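Local coordinates for protein francisella virulence factor (Francisella novicida, PDB 5EVF) that is of unknown biochemical function but is a Francisella virulence factor, so probably contributes to infection, at residues P19-P23 / S24-V28; S51-D55 / F56-C60. One frame throughout, in Å; residues are numbered along the deposited sequence.

Interaction 1. Residues P19-P23 / S24-V28; sequences PPTDP and SQVRV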
ATOM      1  N   PRO A  19      18.580  -2.901  -4.453  1.00 29.62           N
ATOM      2  CA  PRO A  19      18.291  -2.795  -5.880  1.00 29.34           C
ATOM      3  C   PRO A  19      16.809  -2.973  -6.132  1.00 20.15           C
ATOM      4  O   PRO A  19      16.156  -3.797  -5.473  1.00 20.39           O
ATOM      5  CB  PRO A  19      19.102  -3.946  -6.493  1.00 35.43           C
ATOM      6  CG  PRO A  19      20.126  -4.284  -5.466  1.00 38.80           C
ATOM      7  CD  PRO A  19      19.464  -4.038  -4.155  1.00 36.49           C
ATOM      8  N   PRO A  20      16.236  -2.197  -7.049  1.00 23.77           N
ATOM      9  CA  PRO A  20      14.803  -2.336  -7.343  1.00 22.03           C
ATOM     10  C   PRO A  20      14.477  -3.731  -7.844  1.00 23.09           C
ATOM     11  O   PRO A  20      15.306  -4.409  -8.457  1.00 25.44           O
ATOM     12  CB  PRO A  20      14.554  -1.285  -8.431  1.00 26.29           C
ATOM     13  CG  PRO A  20      15.664  -0.291  -8.265  1.00 33.36           C
ATOM     14  CD  PRO A  20      16.846  -1.059  -7.756  1.00 29.68           C
ATOM     15  N   THR A  21      13.252  -4.159  -7.573  1.00 16.43           N
ATOM     16  CA  THR A  21      12.757  -5.438  -8.045  1.00 16.65           C
ATOM     17  C   THR A  21      11.692  -5.200  -9.106  1.00 18.38           C
ATOM     18  O   THR A  21      11.221  -4.078  -9.311  1.00 18.97           O
ATOM     19  CB  THR A  21      12.189  -6.268  -6.887  1.00 22.95           C
ATOM     20  OG1 THR A  21      11.198  -5.502  -6.213  1.00 23.60           O
ATOM     21  CG2 THR A  21      13.277  -6.602  -5.888  1.00 24.29           C
ATOM     22  N   ASP A  22      11.337  -6.266  -9.802  1.00 17.17           N
ATOM     23  CA  ASP A  22      10.298  -6.192 -10.820  1.00 18.20           C
ATOM     24  C   ASP A  22       8.941  -6.184 -10.129  1.00 16.99           C
ATOM     25  O   ASP A  22       8.593  -7.167  -9.468  1.00 16.80           O
ATOM     26  CB  ASP A  22      10.423  -7.379 -11.760  1.00 19.38           C
ATOM     27  CG  ASP A  22       9.412  -7.361 -12.890  1.00 20.69           C
ATOM     28  OD1 ASP A  22       8.418  -6.615 -12.849  1.00 20.98           O
ATOM     29  OD2 ASP A  22       9.607  -8.139 -13.835  1.00 23.37           O
ATOM     30  N   PRO A  23       8.148  -5.112 -10.254  1.00 16.86           N
ATOM     31  CA  PRO A  23       6.854  -5.077  -9.551  1.00 14.60           C
ATOM     32  C   PRO A  23       5.922  -6.217  -9.921  1.00 14.85           C
ATOM     33  O   PRO A  23       5.159  -6.680  -9.062  1.00 14.76           O
ATOM     34  CB  PRO A  23       6.260  -3.711  -9.943  1.00 17.22           C
ATOM     35  CG  PRO A  23       7.067  -3.194 -11.051  1.00 20.01           C
ATOM     36  CD  PRO A  23       8.356  -3.955 -11.143  1.00 21.81           C
ATOM     37  N   SER A  24       5.968  -6.702 -11.161  1.00 16.54           N
ATOM     38  CA  SER A  24       5.083  -7.803 -11.514  1.00 20.07           C
ATOM     39  C   SER A  24       5.455  -9.103 -10.802  1.00 21.68           C
ATOM     40  O   SER A  24       4.641 -10.033 -10.780  1.00 21.24           O
ATOM     41  CB  SER A  24       5.077  -8.009 -13.027  1.00 20.53           C
ATOM     42  OG  SER A  24       6.303  -8.542 -13.481  1.00 22.17           O
ATOM     43  N   GLN A  25       6.642  -9.202 -10.215  0.55 16.41           N
ATOM     44  CA  GLN A  25       7.007 -10.425  -9.515  0.55 16.67           C
ATOM     45  C   GLN A  25       6.936 -10.282  -7.998  0.55 21.08           C
ATOM     46  O   GLN A  25       7.298 -11.223  -7.282  0.55 15.86           O
ATOM     47  CB  GLN A  25       8.402 -10.883  -9.949  0.55 19.37           C
ATOM     48  CG  GLN A  25       8.593 -10.971 -11.475  0.55 21.50           C
ATOM     49  CD  GLN A  25       7.667 -11.976 -12.175  0.55 24.95           C
ATOM     50  OE1 GLN A  25       7.943 -13.182 -12.209  0.55 25.29           O
ATOM     51  NE2 GLN A  25       6.584 -11.473 -12.771  0.55 24.45           N
ATOM     52  N   VAL A  26       6.478  -9.135  -7.489  1.00 14.47           N
ATOM     53  CA  VAL A  26       6.258  -8.991  -6.053  1.00 13.54           C
ATOM     54  C   VAL A  26       5.140  -9.925  -5.619  1.00 15.12           C
ATOM     55  O   VAL A  26       4.076  -9.969  -6.246  1.00 13.80           O
ATOM     56  CB  VAL A  26       5.911  -7.533  -5.708  1.00 12.63           C
ATOM     57  CG1 VAL A  26       5.465  -7.426  -4.256  1.00 14.08           C
ATOM     58  CG2 VAL A  26       7.115  -6.611  -5.978  1.00 13.09           C
ATOM     59  N   ARG A  27       5.370 -10.678  -4.540  1.00 13.54           N
ATOM     60  CA  ARG A  27       4.338 -11.538  -3.983  1.00 13.61           C
ATOM     61  C   ARG A  27       3.496 -10.716  -3.021  1.00 14.44           C
ATOM     62  O   ARG A  27       4.040 -10.023  -2.156  1.00 15.52           O
ATOM     63  CB  ARG A  27       4.954 -12.736  -3.264  1.00 14.42           C
ATOM     64  CG  ARG A  27       5.944 -13.497  -4.142  1.00 15.63           C
ATOM     65  CD  ARG A  27       6.396 -14.809  -3.507  1.00 16.77           C
ATOM     66  NE  ARG A  27       6.899 -14.614  -2.154  1.00 20.57           N
ATOM     67  CZ  ARG A  27       8.171 -14.399  -1.835  1.00 22.39           C
ATOM     68  NH1 ARG A  27       9.105 -14.362  -2.778  1.00 22.34           N
ATOM     69  NH2 ARG A  27       8.511 -14.221  -0.558  1.00 22.47           N
ATOM     70  N   VAL A  28       2.179 -10.795  -3.176  1.00 12.49           N
ATOM     71  CA  VAL A  28       1.261  -9.910  -2.471  1.00 11.69           C
ATOM     72  C   VAL A  28       0.339 -10.765  -1.616  1.00 11.96           C
ATOM     73  O   VAL A  28      -0.347 -11.651  -2.137  1.00 12.65           O
ATOM     74  CB  VAL A  28       0.457  -9.046  -3.455  1.00 14.24           C
ATOM     75  CG1 VAL A  28      -0.594  -8.251  -2.725  1.00 16.53           C
ATOM     76  CG2 VAL A  28       1.393  -8.138  -4.242  1.00 16.32           C
TER

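Interaction 2. Residues S51-D55 / F56-C60; sequences SNEKD and FQKLC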
ATOM      1  N   SER A  51     -13.806  11.117  -3.271  1.00 25.13           N
ATOM      2  CA  SER A  51     -14.503  11.902  -4.292  1.00 31.88           C
ATOM      3  C   SER A  51     -15.873  11.264  -4.520  1.00 30.17           C
ATOM      4  O   SER A  51     -16.613  11.054  -3.547  1.00 36.05           O
ATOM      5  CB  SER A  51     -13.612  12.004  -5.520  1.00 33.69           C
ATOM      6  OG  SER A  51     -14.266  12.721  -6.548  1.00 39.16           O
ATOM      7  N   ASN A  52     -16.240  10.932  -5.756  1.00 34.58           N
ATOM      8  CA  ASN A  52     -17.544  10.381  -6.090  1.00 40.07           C
ATOM      9  C   ASN A  52     -17.493   8.882  -6.324  1.00 35.90           C
ATOM     10  O   ASN A  52     -18.457   8.305  -6.838  1.00 33.98           O
ATOM     11  CB  ASN A  52     -18.096  11.073  -7.330  1.00 46.68           C
ATOM     12  CG  ASN A  52     -17.039  11.242  -8.397  1.00 48.55           C
ATOM     13  OD1 ASN A  52     -16.442  10.259  -8.850  1.00 41.81           O
ATOM     14  ND2 ASN A  52     -16.785  12.492  -8.796  1.00 44.70           N
ATOM     15  N   GLU A  53     -16.390   8.240  -5.974  1.00 31.24           N
ATOM     16  CA  GLU A  53     -16.284   6.805  -6.172  1.00 25.15           C
ATOM     17  C   GLU A  53     -17.189   6.083  -5.185  1.00 28.56           C
ATOM     18  O   GLU A  53     -17.187   6.384  -3.988  1.00 34.95           O
ATOM     19  CB  GLU A  53     -14.833   6.350  -6.009  1.00 23.12           C
ATOM     20  CG  GLU A  53     -14.644   4.869  -6.223  1.00 27.22           C
ATOM     21  CD  GLU A  53     -14.993   4.453  -7.633  1.00 33.41           C
ATOM     22  OE1 GLU A  53     -14.256   4.854  -8.551  1.00 32.71           O
ATOM     23  OE2 GLU A  53     -15.998   3.735  -7.804  1.00 29.11           O
ATOM     24  N   LYS A  54     -17.983   5.147  -5.696  1.00 27.00           N
ATOM     25  CA  LYS A  54     -18.819   4.305  -4.861  1.00 34.02           C
ATOM     26  C   LYS A  54     -18.290   2.886  -4.756  1.00 29.27           C
ATOM     27  O   LYS A  54     -18.742   2.136  -3.884  1.00 35.04           O
ATOM     28  CB  LYS A  54     -20.257   4.271  -5.401  1.00 32.81           C
ATOM     29  CG  LYS A  54     -20.844   5.631  -5.766  1.00 42.29           C
ATOM     30  CD  LYS A  54     -21.992   5.466  -6.763  1.00 50.37           C
ATOM     31  CE  LYS A  54     -22.038   6.594  -7.786  1.00 52.74           C
ATOM     32  NZ  LYS A  54     -22.800   7.782  -7.304  1.00 54.42           N
ATOM     33  N   ASP A  55     -17.344   2.504  -5.609  1.00 29.67           N
ATOM     34  CA  ASP A  55     -16.775   1.161  -5.623  1.00 27.13           C
ATOM     35  C   ASP A  55     -15.481   1.210  -4.820  1.00 19.97           C
ATOM     36  O   ASP A  55     -14.422   1.556  -5.348  1.00 23.24           O
ATOM     37  CB  ASP A  55     -16.530   0.696  -7.053  1.00 34.97           C
ATOM     38  CG  ASP A  55     -16.134  -0.762  -7.139  1.00 36.93           C
ATOM     39  OD1 ASP A  55     -15.581  -1.311  -6.160  1.00 31.03           O
ATOM     40  OD2 ASP A  55     -16.375  -1.368  -8.202  1.00 35.98           O
ATOM     41  N   PHE A  56     -15.562   0.854  -3.544  1.00 25.58           N
ATOM     42  CA  PHE A  56     -14.386   0.974  -2.692  1.00 21.03           C
ATOM     43  C   PHE A  56     -13.402  -0.170  -2.892  1.00 23.88           C
ATOM     44  O   PHE A  56     -12.228  -0.040  -2.516  1.00 20.76           O
ATOM     45  CB  PHE A  56     -14.832   1.108  -1.232  1.00 17.89           C
ATOM     46  CG  PHE A  56     -15.388   2.475  -0.905  1.00 18.81           C
ATOM     47  CD1 PHE A  56     -16.715   2.797  -1.174  1.00 21.43           C
ATOM     48  CD2 PHE A  56     -14.565   3.447  -0.369  1.00 26.56           C
ATOM     49  CE1 PHE A  56     -17.203   4.066  -0.891  1.00 29.59           C
ATOM     50  CE2 PHE A  56     -15.041   4.704  -0.081  1.00 30.75           C
ATOM     51  CZ  PHE A  56     -16.357   5.021  -0.335  1.00 31.70           C
ATOM     52  N   GLN A  57     -13.830  -1.276  -3.509  1.00 20.61           N
ATOM     53  CA  GLN A  57     -12.857  -2.276  -3.931  1.00 22.46           C
ATOM     54  C   GLN A  57     -11.897  -1.692  -4.958  1.00 22.19           C
ATOM     55  O   GLN A  57     -10.698  -1.998  -4.945  1.00 21.08           O
ATOM     56  CB  GLN A  57     -13.558  -3.510  -4.497  1.00 30.12           C
ATOM     57  CG  GLN A  57     -12.693  -4.774  -4.448  1.00 40.80           C
ATOM     58  CD  GLN A  57     -13.123  -5.737  -3.339  1.00 53.47           C
ATOM     59  OE1 GLN A  57     -14.269  -5.708  -2.888  1.00 63.66           O
ATOM     60  NE2 GLN A  57     -12.203  -6.586  -2.894  1.00 49.87           N
ATOM     61  N   LYS A  58     -12.405  -0.838  -5.851  1.00 23.87           N
ATOM     62  CA  LYS A  58     -11.549  -0.205  -6.848  1.00 21.65           C
ATOM     63  C   LYS A  58     -10.554   0.739  -6.203  1.00 16.28           C
ATOM     64  O   LYS A  58      -9.400   0.816  -6.643  1.00 18.47           O
ATOM     65  CB  LYS A  58     -12.386   0.554  -7.876  1.00 25.55           C
ATOM     66  CG  LYS A  58     -13.150  -0.342  -8.821  1.00 28.92           C
ATOM     67  CD  LYS A  58     -14.046   0.468  -9.744  1.00 32.40           C
ATOM     68  CE  LYS A  58     -13.262   1.130 -10.858  1.00 26.88           C
ATOM     69  NZ  LYS A  58     -14.203   1.602 -11.920  1.00 26.37           N
ATOM     70  N   LEU A  59     -10.975   1.468  -5.167  1.00 17.43           N
ATOM     71  CA  LEU A  59     -10.046   2.350  -4.465  1.00 17.59           C
ATOM     72  C   LEU A  59      -8.980   1.551  -3.734  1.00 17.30           C
ATOM     73  O   LEU A  59      -7.808   1.924  -3.732  1.00 13.63           O
ATOM     74  CB  LEU A  59     -10.796   3.255  -3.489  1.00 16.11           C
ATOM     75  CG  LEU A  59     -11.651   4.346  -4.145  1.00 22.30           C
ATOM     76  CD1 LEU A  59     -12.502   5.084  -3.130  1.00 23.87           C
ATOM     77  CD2 LEU A  59     -10.752   5.328  -4.908  1.00 26.90           C
ATOM     78  N   CYS A  60      -9.369   0.457  -3.083  1.00 13.78           N
ATOM     79  CA  CYS A  60      -8.370  -0.410  -2.470  1.00 14.00           C
ATOM     80  C   CYS A  60      -7.410  -0.949  -3.526  1.00 13.51           C
ATOM     81  O   CYS A  60      -6.187  -0.937  -3.343  1.00 11.99           O
ATOM     82  CB  CYS A  60      -9.084  -1.541  -1.727  1.00 14.51           C
ATOM     83  SG  CYS A  60      -7.991  -2.718  -0.920  1.00 13.96           S
TER

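Interaction 1. Residues P19-P23 / S24-V28
Two donors of S24 converge on one carboxylate oxygen, D22 OD1. The hydroxyl S24 OG donates to D22 OD1 over 2.9 Å, and the backbone amide S24 N donates to the same D22 OD1 over 3.0 Å, so side chain and main chain of one residue share a single acceptor. Both arrive from the same face of the carboxylate, well above its plane. D22 CG lies anti to the backbone N (chi1 -178°), which carries the acid forward along the chain to meet S24. The S24 N bond closes an Asx turn, with P23 in the middle. Q25 is modelled in two conformers; in the one described here its amide NE2 donates to S24 OG at 3.0 Å, so that in this conformer the hydroxyl would both donate to the acid and accept from the glutamine. In the same conformer the aliphatic Q25 CG sits 3.8 Å from D22 OD2, where the two side chains cross obliquely. In the backbone, Q25 N bonds to D22 O at 2.9 Å and V26 N to P23 O at 3.2 Å, two successive i to i+3 bonds that make a short 3-10 turn just ahead of strand 27-30. P23 and V26 both rest on A72 of helix 56-73, and T21 OG1 is hydrogen-bonded to A72 O and A76 O. The turn thus has a packed side against the helix and a polar side at the protein surface. There, two donors on one oxygen would be expected to stabilise negative charge on D22 and to hold the carboxylate's orientation.

Interaction 2. Residues S51-D55 / F56-C60
D55 meets K58 along its whole side chain. D55 CB lies 3.7 Å from K58 CD, and D55 CG is 3.5 Å from K58 CG, the two chains crossing at about a right angle. Turned anti to the backbone N (chi1 -172°), the carboxylate of D55 reaches forward over the first turn of the helix. There D55 OD1 accepts from K58 N at 3.2 Å with an N-H...O angle of 149°, the donor standing well above the carboxylate plane. D55 OD2 instead meets methylene groups, at 3.3 Å from K58 CD. The ammonium of K58 touches neither D55 OD2 nor the somewhat nearer E53 OE1, though opposite charges this close may attract weakly. D55 is therefore the N-cap of helix 56-73, the single long helix that accompanies the mixed sheet of this alpha+beta chain, and its side chain serves an amide in the first turn that has no preceding helical carbonyl. Weak backbone bonds run from K58 N and L59 N to D55 O. The cap residue is in turn bonded through its amide: D55 N donates to E53 OE2 at 2.9 Å, using the anti lone pair of that oxygen. A bend at E53 chi2 (63°) brings this acid back toward the main chain. The aliphatic part of E53 slides past L59 in the opposite direction, E53 CG approaching L59 CG to 3.7 Å. L59 also touches V96 of strand 95-103, as does F56, whose ring atom CD1 packs 3.4 Å from K54 O.

From the N terminus the chain runs through strand 6-12 into the loop that interaction 1 ends, turning at residues 22-26 into strand 27-30 at an edge of the sheet. It then passes through strand 42-49 to interaction 2, which closes the following loop and starts helix 56-73. The two contacts come in series and neither nest nor cross; their centres are about 25 Å apart. The helix still relates them: interaction 2 starts it, and C60, just beyond the first turn, is joined by a disulfide to C83, whereas the 22-26 turn lies against the C-terminal turn of the helix. Both ends of the helix are thereby tied to connections of the sheet.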